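Local coordinates for surface-associated protein CshB (Streptococcus gordonii, PDB 6YZG), which probably serves as a cell-wall-anchored adhesin of the bacterial surface, its second non-repetitive domain, present here, being linked to fibronectin binding, at residues K43-T48 / Y208-P213; E49-R54 / K203-Y208. One frame throughout, in Å; residues are numbered along the deposited sequence.

Contact 1. Residues K43-T48 / Y208-P213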
loop_
_atom_site.group_PDB
_atom_site.type_symbol
_atom_site.label_atom_id
_atom_site.label_comp_id
_atom_site.label_asym_id
_atom_site.label_seq_id
_atom_site.Cartn_x
_atom_site.Cartn_y
_atom_site.Cartn_z
ATOM N N LYS A 43 -26.630 -0.613 6.422
ATOM C CA LYS A 43 -26.268 0.027 7.688
ATOM C C LYS A 43 -24.838 -0.303 8.019
ATOM O O LYS A 43 -24.292 -1.368 7.666
ATOM C CB LYS A 43 -27.170 -0.397 8.839
ATOM C CG LYS A 43 -28.619 0.063 8.752
ATOM C CD LYS A 43 -29.311 -0.025 10.174
ATOM C CE LYS A 43 -30.608 0.745 10.305
ATOM N NZ LYS A 43 -30.500 2.164 9.865
ATOM N N PRO A 44 -24.141 0.640 8.702
ATOM C CA PRO A 44 -22.744 0.416 9.066
ATOM C C PRO A 44 -22.543 -0.418 10.345
ATOM O O PRO A 44 -23.470 -0.792 11.023
ATOM C CB PRO A 44 -22.231 1.834 9.273
ATOM C CG PRO A 44 -23.442 2.534 9.876
ATOM C CD PRO A 44 -24.607 2.010 9.042
ATOM N N PHE A 45 -21.301 -0.818 10.546
ATOM C CA PHE A 45 -20.967 -1.835 11.573
ATOM C C PHE A 45 -21.349 -1.329 12.985
ATOM O O PHE A 45 -21.698 -2.158 13.837
ATOM C CB PHE A 45 -19.500 -2.199 11.508
ATOM C CG PHE A 45 -19.070 -3.375 12.335
ATOM C CD1 PHE A 45 -19.485 -4.663 12.030
ATOM C CD2 PHE A 45 -18.283 -3.164 13.443
ATOM C CE1 PHE A 45 -19.029 -5.705 12.817
ATOM C CE2 PHE A 45 -17.854 -4.219 14.248
ATOM C CZ PHE A 45 -18.236 -5.486 13.906
ATOM N N ASN A 46 -21.298 -0.047 13.232
ATOM C CA ASN A 46 -21.651 0.559 14.560
ATOM C C ASN A 46 -23.147 0.422 14.835
ATOM O O ASN A 46 -23.558 0.763 15.959
ATOM C CB ASN A 46 -21.181 2.004 14.612
ATOM C CG ASN A 46 -21.685 2.882 13.495
ATOM O OD1 ASN A 46 -21.461 2.557 12.343
ATOM N ND2 ASN A 46 -22.303 4.041 13.752
ATOM N N SER A 47 -23.939 -0.092 13.920
ATOM C CA SER A 47 -25.366 -0.408 14.129
ATOM C C SER A 47 -25.610 -1.858 14.479
ATOM O O SER A 47 -26.815 -2.205 14.675
ATOM C CB SER A 47 -26.213 -0.060 12.928
ATOM O OG SER A 47 -26.020 -0.953 11.849
ATOM N N THR A 48 -24.586 -2.690 14.464
ATOM C CA THR A 48 -24.812 -4.149 14.633
ATOM C C THR A 48 -24.802 -4.610 16.093
ATOM O O THR A 48 -24.213 -3.984 16.903
ATOM C CB THR A 48 -23.762 -4.974 13.872
ATOM O OG1 THR A 48 -22.469 -4.755 14.440
ATOM C CG2 THR A 48 -23.712 -4.640 12.400
ATOM N N TYR A 208 -11.651 1.322 17.741
ATOM C CA TYR A 208 -10.876 0.197 18.302
ATOM C C TYR A 208 -11.763 -1.045 18.382
ATOM O O TYR A 208 -11.202 -2.186 18.365
ATOM C CB TYR A 208 -10.315 0.532 19.684
ATOM C CG TYR A 208 -9.395 1.700 19.626
ATOM C CD1 TYR A 208 -8.223 1.657 18.890
ATOM C CD2 TYR A 208 -9.698 2.852 20.338
ATOM C CE1 TYR A 208 -7.347 2.748 18.859
ATOM C CE2 TYR A 208 -8.879 3.962 20.252
ATOM C CZ TYR A 208 -7.703 3.912 19.520
ATOM O OH TYR A 208 -6.909 5.040 19.484
ATOM N N LYS A 209 -13.065 -0.880 18.470
ATOM C CA LYS A 209 -14.004 -2.031 18.531
ATOM C C LYS A 209 -14.472 -2.404 17.109
ATOM O O LYS A 209 -15.300 -3.314 17.002
ATOM C CB LYS A 209 -15.141 -1.836 19.527
ATOM C CG LYS A 209 -14.627 -1.677 20.960
ATOM C CD LYS A 209 -13.690 -2.812 21.362
ATOM C CE LYS A 209 -13.086 -2.685 22.757
ATOM N NZ LYS A 209 -14.122 -2.786 23.805
ATOM N N TYR A 210 -13.962 -1.814 16.039
ATOM C CA TYR A 210 -14.031 -2.411 14.670
ATOM C C TYR A 210 -12.961 -3.483 14.553
ATOM O O TYR A 210 -13.092 -4.327 13.674
ATOM C CB TYR A 210 -13.890 -1.346 13.592
ATOM C CG TYR A 210 -15.162 -0.648 13.192
ATOM C CD1 TYR A 210 -16.054 -0.130 14.117
ATOM C CD2 TYR A 210 -15.481 -0.488 11.858
ATOM C CE1 TYR A 210 -17.206 0.500 13.711
ATOM C CE2 TYR A 210 -16.622 0.164 11.434
ATOM C CZ TYR A 210 -17.504 0.646 12.361
ATOM O OH TYR A 210 -18.631 1.356 12.000
ATOM N N LEU A 211 -11.854 -3.409 15.283
ATOM C CA LEU A 211 -10.751 -4.349 15.143
ATOM C C LEU A 211 -11.174 -5.722 15.600
ATOM O O LEU A 211 -12.041 -5.870 16.480
ATOM C CB LEU A 211 -9.564 -3.800 15.929
ATOM C CG LEU A 211 -9.044 -2.440 15.487
ATOM C CD1 LEU A 211 -7.793 -2.080 16.277
ATOM C CD2 LEU A 211 -8.878 -2.368 14.001
ATOM N N SER A 212 -10.555 -6.737 15.020
ATOM C CA SER A 212 -10.858 -8.124 15.430
ATOM C C SER A 212 -10.459 -8.357 16.874
ATOM O O SER A 212 -9.354 -8.009 17.298
ATOM C CB SER A 212 -10.155 -9.110 14.547
ATOM O OG SER A 212 -10.583 -10.426 14.904
ATOM N N PRO A 213 -11.281 -9.039 17.646
ATOM C CA PRO A 213 -10.859 -9.545 18.968
ATOM C C PRO A 213 -9.741 -10.571 18.858
ATOM O O PRO A 213 -8.976 -10.758 19.779
ATOM C CB PRO A 213 -12.134 -10.267 19.452
ATOM C CG PRO A 213 -13.250 -9.619 18.786
ATOM C CD PRO A 213 -12.715 -9.240 17.424
#
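Phe45 and Tyr210 meet as a T-shaped, edge-to-face pair: the edge of the phenylalanine ring is turned to the face of the tyrosine, with the ring centroids 5.0 Å apart and the planes at 72°. Phe45 CD2 sits over the centre of the Tyr210 ring, while Phe45 CB packs 3.6 Å from Tyr210 CZ, and the two side chains pass each other head to tail. This overlap depends on Phe45 carrying CG anti to its own N (chi1 -170°), which sends the ring back along the tyrosine. The far end of its edge, at CE2, approaches Lys209 O, at 3.9 Å.

Tyrosine suits its place because it offers a flat face midway and a hydroxyl at the end. That hydroxyl reaches the 3-10 turn, where Asn46 N gives Tyr210 OH a weak, bent hydrogen bond of 3.3 Å and 127°, and Asn46 OD1 lies 3.1 Å from Tyr210 OH. The stronger partner of Tyr210 OH is Asn120 OD1; Asn120 ND2 in turn bonds Asn46 OD1, and one amide thereby positions both polar ends.

Behind the contact the turn is tied by paired bonds. Pro44 O accepts from Ser47 N and Ser47 OG, and Phe45 O from Thr48 N and Thr48 OG1, the latter at 2.8 Å. Thr48 OG1 also caps Tyr51 N as the N-cap of the next helix, tying the turn to the helix start, and lies above one face of the Phe45 ring, near its rim. Tyr249 of the second subunit adds another edge-to-face partner to Phe45. The contact thus joins the loop between strand 33-41 and helix 49-55 to the loop before strand 224-229, with Phe45 lying against helix 49-55 and both rings against Ile155 of strand 153-158.

Contact 2. Residues E49-R54 / K203-Y208; sequences EIYKKR and KSVDWY
Tyr51 OH is the polar atom on which this contact turns: Asp206 N donates to it over 2.9 Å in a nearly straight bond of 160°, and Thr63 OG1, its strongest polar partner, bonds the same oxygen. A tyrosine suits the spot because its ring spans the gap between helix and loop, whose nearest CA atoms, those of Tyr51 and Asp206, are still 9.2 Å apart. With CG anti to the backbone N (chi1 -179°), the ring extends from the helix far enough for its hydroxyl to satisfy a loop amide.

Around that bond the packing is light. Asp206 CB comes within 3.5 Å of Tyr51 OH, Val205 CG1 lies 3.8 Å from the same oxygen, and Asp206 O approaches the ring edge at CE1. The contact fastens helix 49-55 to the loop between helix 198-201 and strand 224-229, within the second non-repetitive domain of this adhesin family.

The Asp206 carboxylate plane is turned 87° from that of the Tyr51 ring, and the group serves other partners: OD2 bonds Thr60 OG1, and OD1 takes a weak bond from Tyr208 N, 3.1 Å long, across the start of the 3-10 turn. Val205 has a branched apolar chain that suits its place, since CG1 lies between the Tyr51 hydroxyl and the face of Trp207, 3.6 Å above that ring and over its centre, with Tyr210 also alongside.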
loop_
_atom_site.group_PDB
_atom_site.type_symbol
_atom_site.label_atom_id
_atom_site.label_comp_id
_atom_site.label_asym_id
_atom_site.label_seq_id
_atom_site.Cartn_x
_atom_site.Cartn_y
_atom_site.Cartn_z
ATOM N N GLU A 49 -25.435 -5.747 16.342
ATOM C CA GLU A 49 -25.413 -6.375 17.688
ATOM C C GLU A 49 -23.983 -6.826 18.007
ATOM O O GLU A 49 -23.640 -6.832 19.123
ATOM C CB GLU A 49 -26.371 -7.561 17.761
ATOM C CG GLU A 49 -27.803 -7.142 17.617
ATOM C CD GLU A 49 -28.547 -6.703 18.859
ATOM O OE1 GLU A 49 -28.067 -6.939 19.956
ATOM O OE2 GLU A 49 -29.664 -6.175 18.695
ATOM N N ILE A 50 -23.206 -7.193 16.987
ATOM C CA ILE A 50 -21.785 -7.538 17.183
ATOM C C ILE A 50 -21.085 -6.360 17.891
ATOM O O ILE A 50 -20.397 -6.518 18.886
ATOM C CB ILE A 50 -21.091 -7.920 15.869
ATOM C CG1 ILE A 50 -21.745 -9.128 15.167
ATOM C CG2 ILE A 50 -19.622 -8.108 16.135
ATOM C CD1 ILE A 50 -21.538 -9.056 13.688
ATOM N N TYR A 51 -21.234 -5.179 17.303
ATOM C CA TYR A 51 -20.587 -3.969 17.837
ATOM C C TYR A 51 -21.195 -3.602 19.236
ATOM O O TYR A 51 -20.399 -3.282 20.115
ATOM C CB TYR A 51 -20.788 -2.832 16.826
ATOM C CG TYR A 51 -20.150 -1.545 17.258
ATOM C CD1 TYR A 51 -18.813 -1.242 16.996
ATOM C CD2 TYR A 51 -20.910 -0.610 17.972
ATOM C CE1 TYR A 51 -18.252 -0.040 17.346
ATOM C CE2 TYR A 51 -20.348 0.597 18.334
ATOM C CZ TYR A 51 -19.038 0.887 18.006
ATOM O OH TYR A 51 -18.493 2.090 18.446
ATOM N N LYS A 52 -22.503 -3.719 19.338
ATOM C CA LYS A 52 -23.212 -3.474 20.654
ATOM C C LYS A 52 -22.515 -4.289 21.729
ATOM O O LYS A 52 -22.124 -3.735 22.802
ATOM C CB LYS A 52 -24.679 -3.822 20.531
ATOM C CG LYS A 52 -25.425 -3.652 21.849
ATOM C CD LYS A 52 -26.776 -4.219 21.819
ATOM C CE LYS A 52 -27.567 -3.754 23.035
ATOM N NZ LYS A 52 -28.841 -4.505 23.118
ATOM N N LYS A 53 -22.268 -5.567 21.469
ATOM C CA LYS A 53 -21.627 -6.423 22.495
ATOM C C LYS A 53 -20.166 -6.049 22.750
ATOM O O LYS A 53 -19.721 -6.191 23.857
ATOM C CB LYS A 53 -21.852 -7.898 22.163
ATOM C CG LYS A 53 -23.320 -8.308 22.172
ATOM C CD LYS A 53 -23.615 -9.685 21.657
ATOM C CE LYS A 53 -25.068 -9.891 21.278
ATOM N NZ LYS A 53 -25.290 -11.234 20.689
ATOM N N ARG A 54 -19.440 -5.615 21.730
ATOM C CA ARG A 54 -18.052 -5.233 21.918
ATOM C C ARG A 54 -17.942 -3.965 22.781
ATOM O O ARG A 54 -16.948 -3.858 23.491
ATOM C CB ARG A 54 -17.325 -5.009 20.587
ATOM C CG ARG A 54 -17.233 -6.294 19.761
ATOM C CD ARG A 54 -16.517 -5.975 18.494
ATOM N NE ARG A 54 -16.281 -7.162 17.638
ATOM C CZ ARG A 54 -15.640 -7.110 16.492
ATOM N NH1 ARG A 54 -15.224 -5.964 15.982
ATOM N NH2 ARG A 54 -15.517 -8.195 15.718
ATOM N N LYS A 203 -15.534 10.909 16.107
ATOM C CA LYS A 203 -15.745 10.503 17.500
ATOM C C LYS A 203 -17.120 9.889 17.715
ATOM O O LYS A 203 -17.471 9.553 18.904
ATOM C CB LYS A 203 -15.529 11.728 18.414
ATOM C CG LYS A 203 -14.164 12.357 18.337
ATOM C CD LYS A 203 -13.065 11.453 18.637
ATOM C CE LYS A 203 -11.745 12.193 18.625
ATOM N NZ LYS A 203 -10.627 11.269 18.842
ATOM N N SER A 204 -17.908 9.678 16.669
ATOM C CA SER A 204 -19.235 9.046 16.768
ATOM C C SER A 204 -19.109 7.512 16.900
ATOM O O SER A 204 -20.115 6.880 17.252
ATOM C CB SER A 204 -20.070 9.373 15.577
ATOM O OG SER A 204 -19.615 8.658 14.390
ATOM N N VAL A 205 -17.950 6.950 16.666
ATOM C CA VAL A 205 -17.699 5.489 16.694
ATOM C C VAL A 205 -16.440 5.187 17.499
ATOM O O VAL A 205 -15.463 5.984 17.441
ATOM C CB VAL A 205 -17.586 5.005 15.249
ATOM C CG1 VAL A 205 -17.172 3.549 15.253
ATOM C CG2 VAL A 205 -18.831 5.247 14.432
ATOM N N ASP A 206 -16.408 4.065 18.181
ATOM C CA ASP A 206 -15.225 3.488 18.823
ATOM C C ASP A 206 -14.495 2.577 17.822
ATOM O O ASP A 206 -14.852 1.390 17.690
ATOM C CB ASP A 206 -15.546 2.768 20.117
ATOM C CG ASP A 206 -14.276 2.239 20.785
ATOM O OD1 ASP A 206 -13.180 2.372 20.228
ATOM O OD2 ASP A 206 -14.400 1.744 21.928
ATOM N N TRP A 207 -13.588 3.127 17.038
ATOM C CA TRP A 207 -12.949 2.389 15.930
ATOM C C TRP A 207 -12.143 1.248 16.505
ATOM O O TRP A 207 -11.891 0.282 15.781
ATOM C CB TRP A 207 -12.073 3.347 15.111
ATOM C CG TRP A 207 -12.907 4.438 14.545
ATOM C CD1 TRP A 207 -12.980 5.727 15.007
ATOM C CD2 TRP A 207 -13.951 4.330 13.554
ATOM N NE1 TRP A 207 -13.914 6.400 14.311
ATOM C CE2 TRP A 207 -14.536 5.610 13.368
ATOM C CE3 TRP A 207 -14.426 3.289 12.732
ATOM C CZ2 TRP A 207 -15.549 5.897 12.470
ATOM C CZ3 TRP A 207 -15.412 3.567 11.846
ATOM C CH2 TRP A 207 -16.008 4.824 11.716
ATOM N N TYR A 208 -11.651 1.322 17.741
ATOM C CA TYR A 208 -10.876 0.197 18.302
ATOM C C TYR A 208 -11.763 -1.045 18.382
ATOM O O TYR A 208 -11.202 -2.186 18.365
ATOM C CB TYR A 208 -10.315 0.532 19.684
ATOM C CG TYR A 208 -9.395 1.700 19.626
ATOM C CD1 TYR A 208 -8.223 1.657 18.890
ATOM C CD2 TYR A 208 -9.698 2.852 20.338
ATOM C CE1 TYR A 208 -7.347 2.748 18.859
ATOM C CE2 TYR A 208 -8.879 3.962 20.252
ATOM C CZ TYR A 208 -7.703 3.912 19.520
ATOM O OH TYR A 208 -6.909 5.040 19.484
#

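Both contacts are largely buried and lie side by side, centres about 5 Å apart, with contact 2 nested inside the chain loop that contact 1 closes. Together they join the two successive pieces of 43-54 to two adjoining pieces of 203-213 that share Tyr208. Their chemistry differs: contact 1 buries more surface and relies on an edge-to-face ring pair, whereas contact 2, farther from the chain's centre, rests on one strong hydrogen bond to a backbone amide. They touch directly, Arg54 NH1 probably bonding Lys209 O at 2.8 Å and Val205 CG1 packing on Tyr210 CE1. The second subunit borders both: its Ala251 packs on Tyr210 and Trp207, and its Asp285 forms a salt bridge with Arg54.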